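Local coordinates for putative polyketide cyclase (Pseudomonas putida KT2440, PDB 3F7X), which is of unknown function but, as a member of the SnoaL-like family, may act as a polyketide cyclase or on a related small molecule, at residues A28-F33 / A123-Y128. Numbering follows the deposited sequence.
With EDO (1,2-ethanediol), chain E; EDO (1,2-ethanediol), chain D.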
ATOM      1  N   ALA A  28       9.903 -15.495  -4.108  1.00 10.37           N
ATOM      2  CA  ALA A  28       9.383 -16.854  -3.984  1.00 11.58           C
ATOM      3  C   ALA A  28       7.898 -16.862  -3.606  1.00 10.59           C
ATOM      4  O   ALA A  28       7.155 -17.698  -4.118  1.00 11.25           O
ATOM      5  CB  ALA A  28      10.226 -17.658  -2.947  1.00 12.08           C
ATOM      6  N   TYR A  29       7.497 -15.934  -2.744  1.00  9.89           N
ATOM      7  CA  TYR A  29       6.114 -15.746  -2.375  1.00  9.41           C
ATOM      8  C   TYR A  29       5.259 -15.495  -3.583  1.00  8.91           C
ATOM      9  O   TYR A  29       4.251 -16.184  -3.794  1.00 10.09           O
ATOM     10  CB  TYR A  29       6.052 -14.595  -1.370  1.00 10.20           C
ATOM     11  CG  TYR A  29       4.687 -14.200  -0.844  1.00 10.46           C
ATOM     12  CD1 TYR A  29       4.193 -14.778   0.324  1.00 11.62           C
ATOM     13  CD2 TYR A  29       3.983 -13.167  -1.394  1.00 10.15           C
ATOM     14  CE1 TYR A  29       2.977 -14.375   0.849  1.00 11.40           C
ATOM     15  CE2 TYR A  29       2.766 -12.748  -0.875  1.00 11.29           C
ATOM     16  CZ  TYR A  29       2.257 -13.364   0.242  1.00 10.74           C
ATOM     17  OH  TYR A  29       1.042 -12.980   0.797  1.00 11.90           O
ATOM     18  N   TYR A  30       5.684 -14.559  -4.423  1.00  9.27           N
ATOM     19  CA  TYR A  30       4.902 -14.254  -5.611  1.00 10.18           C
ATOM     20  C   TYR A  30       4.998 -15.326  -6.700  1.00 10.13           C
ATOM     21  O   TYR A  30       4.028 -15.512  -7.421  1.00 10.96           O
ATOM     22  CB  TYR A  30       5.256 -12.862  -6.145  1.00 10.12           C
ATOM     23  CG  TYR A  30       4.664 -11.799  -5.231  1.00  9.37           C
ATOM     24  CD1 TYR A  30       3.296 -11.746  -5.002  1.00 11.94           C
ATOM     25  CD2 TYR A  30       5.451 -10.908  -4.537  1.00 10.35           C
ATOM     26  CE1 TYR A  30       2.748 -10.816  -4.124  1.00 12.08           C
ATOM     27  CE2 TYR A  30       4.926  -9.989  -3.671  1.00 10.10           C
ATOM     28  CZ  TYR A  30       3.581  -9.926  -3.467  1.00 10.66           C
ATOM     29  OH  TYR A  30       3.044  -9.005  -2.605  1.00 11.44           O
ATOM     30  N   ALA A  31       6.144 -16.004  -6.839  1.00 10.75           N
ATOM     31  CA  ALA A  31       6.248 -17.096  -7.756  1.00 11.07           C
ATOM     32  C   ALA A  31       5.221 -18.170  -7.379  1.00 10.06           C
ATOM     33  O   ALA A  31       4.568 -18.750  -8.251  1.00 11.26           O
ATOM     34  CB  ALA A  31       7.692 -17.653  -7.754  1.00 13.59           C
ATOM     35  N   ALA A  32       5.114 -18.494  -6.091  1.00 10.42           N
ATOM     36  CA  ALA A  32       4.192 -19.498  -5.598  1.00 10.77           C
ATOM     37  C   ALA A  32       2.764 -19.064  -5.788  1.00 10.64           C
ATOM     38  O   ALA A  32       1.927 -19.862  -6.211  1.00 11.92           O
ATOM     39  CB  ALA A  32       4.489 -19.861  -4.154  1.00 11.51           C
ATOM     40  N   PHE A  33       2.500 -17.793  -5.524  1.00 10.29           N
ATOM     41  CA  PHE A  33       1.172 -17.231  -5.748  1.00 10.17           C
ATOM     42  C   PHE A  33       0.775 -17.384  -7.227  1.00 10.08           C
ATOM     43  O   PHE A  33      -0.286 -17.889  -7.549  1.00 12.23           O
ATOM     44  CB  PHE A  33       1.175 -15.755  -5.324  1.00 10.56           C
ATOM     45  CG  PHE A  33      -0.129 -15.040  -5.497  1.00 11.73           C
ATOM     46  CD1 PHE A  33      -0.501 -14.506  -6.710  1.00 12.25           C
ATOM     47  CD2 PHE A  33      -0.965 -14.823  -4.416  1.00 13.93           C
ATOM     48  CE1 PHE A  33      -1.694 -13.836  -6.873  1.00 14.24           C
ATOM     49  CE2 PHE A  33      -2.182 -14.148  -4.583  1.00 15.65           C
ATOM     50  CZ  PHE A  33      -2.516 -13.648  -5.821  1.00 16.85           C
ATOM     51  N   ALA A 123      -1.605  -2.921  -7.360  1.00  9.26           N
ATOM     52  CA  ALA A 123      -1.706  -3.296  -5.973  1.00  8.73           C
ATOM     53  C   ALA A 123      -0.300  -3.291  -5.406  1.00  8.67           C
ATOM     54  O   ALA A 123       0.691  -3.081  -6.107  1.00  9.55           O
ATOM     55  CB  ALA A 123      -2.375  -4.683  -5.816  1.00 10.54           C
ATOM     56  N   GLY A 124      -0.190  -3.494  -4.101  1.00  9.10           N
ATOM     57  CA  GLY A 124       1.112  -3.591  -3.483  1.00  9.87           C
ATOM     58  C   GLY A 124       0.973  -4.312  -2.157  1.00  9.27           C
ATOM     59  O   GLY A 124      -0.139  -4.583  -1.681  1.00 10.63           O
ATOM     60  N   ALA A 125       2.106  -4.609  -1.555  1.00  8.29           N
ATOM     61  CA  ALA A 125       2.150  -5.232  -0.246  1.00  8.78           C
ATOM     62  C   ALA A 125       3.386  -4.791   0.491  1.00  8.02           C
ATOM     63  O   ALA A 125       4.414  -4.485  -0.113  1.00  9.13           O
ATOM     64  CB  ALA A 125       2.100  -6.754  -0.368  1.00  9.81           C
ATOM     65  N   PHE A 126       3.263  -4.797   1.810  1.00  7.90           N
ATOM     66  CA  PHE A 126       4.389  -4.594   2.697  1.00  7.92           C
ATOM     67  C   PHE A 126       4.580  -5.837   3.563  1.00  8.20           C
ATOM     68  O   PHE A 126       3.607  -6.504   3.942  1.00  9.46           O
ATOM     69  CB  PHE A 126       4.172  -3.374   3.608  1.00  8.43           C
ATOM     70  CG  PHE A 126       4.238  -2.059   2.847  1.00  8.55           C
ATOM     71  CD1 PHE A 126       5.475  -1.440   2.651  1.00  9.05           C
ATOM     72  CD2 PHE A 126       3.125  -1.483   2.275  1.00  9.01           C
ATOM     73  CE1 PHE A 126       5.555  -0.280   1.925  1.00  9.26           C
ATOM     74  CE2 PHE A 126       3.238  -0.334   1.567  1.00  9.81           C
ATOM     75  CZ  PHE A 126       4.433   0.261   1.413  1.00  9.86           C
ATOM     76  N   PHE A 127       5.849  -6.108   3.880  1.00  8.42           N
ATOM     77  CA  PHE A 127       6.240  -7.313   4.597  1.00  9.22           C
ATOM     78  C   PHE A 127       7.135  -6.982   5.772  1.00  8.40           C
ATOM     79  O   PHE A 127       7.999  -6.086   5.691  1.00  9.82           O
ATOM     80  CB  PHE A 127       7.030  -8.235   3.676  1.00 10.03           C
ATOM     81  CG  PHE A 127       6.284  -8.689   2.467  1.00  8.98           C
ATOM     82  CD1 PHE A 127       6.284  -7.925   1.330  1.00 10.35           C
ATOM     83  CD2 PHE A 127       5.569  -9.856   2.469  1.00  9.68           C
ATOM     84  CE1 PHE A 127       5.574  -8.325   0.203  1.00 10.41           C
ATOM     85  CE2 PHE A 127       4.861 -10.270   1.337  1.00 10.90           C
ATOM     86  CZ  PHE A 127       4.880  -9.507   0.207  1.00 10.49           C
ATOM     87  N   TYR A 128       6.987  -7.751   6.854  1.00  9.49           N
ATOM     88  CA  TYR A 128       7.972  -7.853   7.925  1.00  9.83           C
ATOM     89  C   TYR A 128       8.467  -9.292   7.892  1.00 10.77           C
ATOM     90  O   TYR A 128       7.661 -10.224   7.799  1.00 10.91           O
ATOM     91  CB  TYR A 128       7.339  -7.534   9.278  1.00 10.65           C
ATOM     92  CG  TYR A 128       8.207  -7.815  10.467  1.00 11.86           C
ATOM     93  CD1 TYR A 128       9.466  -7.247  10.595  1.00 13.20           C
ATOM     94  CD2 TYR A 128       7.781  -8.670  11.456  1.00 15.23           C
ATOM     95  CE1 TYR A 128      10.260  -7.509  11.700  1.00 14.97           C
ATOM     96  CE2 TYR A 128       8.590  -8.938  12.573  1.00 16.38           C
ATOM     97  CZ  TYR A 128       9.811  -8.359  12.664  1.00 16.17           C
ATOM     98  OH  TYR A 128      10.606  -8.615  13.757  1.00 21.89           O
TER
HETATM   99  C1  EDO E 136      -3.831 -16.535  -7.371  1.00 18.70           C
HETATM  100  O1  EDO E 136      -4.968 -17.066  -8.101  1.00 15.49           O
HETATM  101  C2  EDO E 136      -3.353 -17.356  -6.180  1.00 19.45           C
HETATM  102  O2  EDO E 136      -2.618 -18.515  -6.624  1.00 25.33           O
HETATM  103  C1  EDO D 135      -1.601 -12.152  -1.157  1.00 17.46           C
HETATM  104  O1  EDO D 135      -0.566 -11.445  -0.531  1.00 15.99           O
HETATM  105  C2  EDO D 135      -2.589 -12.756  -0.129  1.00 16.63           C
HETATM  106  O2  EDO D 135      -3.231 -11.727   0.699  1.00 16.65           O
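The helix-on-sheet core of the SnoaL-like fold, an alpha+beta cone, is exemplified where Tyr29 and Tyr30 of helix 22-35 meet Phe127 and Ala125 on the concave face of strand 118-130. Phe127 drives an edge into the face of Tyr29 in a T-shaped pair, planes at 83° and centroids 5.4 Å apart. Its leading atom, Phe127 CE2, stands 3.9 Å from Tyr29 CE2, toward the rim of the tyrosine ring. An extended chi1 of 179° lays the Tyr29 ring against that edge, and its OH shares a 2.6 Å hydrogen bond with O1 of a 1,2-ethanediol, probably from the crystallisation liquor, that is also hydrogen-bonded to His51 and Asn139. Tyr29 CD2 sits over the centre of one face of the Tyr30 ring. The Tyr30 OH touches the strand at two carbons, 3.3 Å from Ala125 CB and 3.4 Å from Phe127 CZ, where the oxygen lies at the edge of the phenyl ring, near its plane. On the reverse face of the strand, Phe126 meets Phe126 of the second subunit. No hydrogen bond joins the two segments, which meet through aromatic and van der Waals contacts, while the Tyr29 hydroxyl faces a polar cluster with His51 and Asn139.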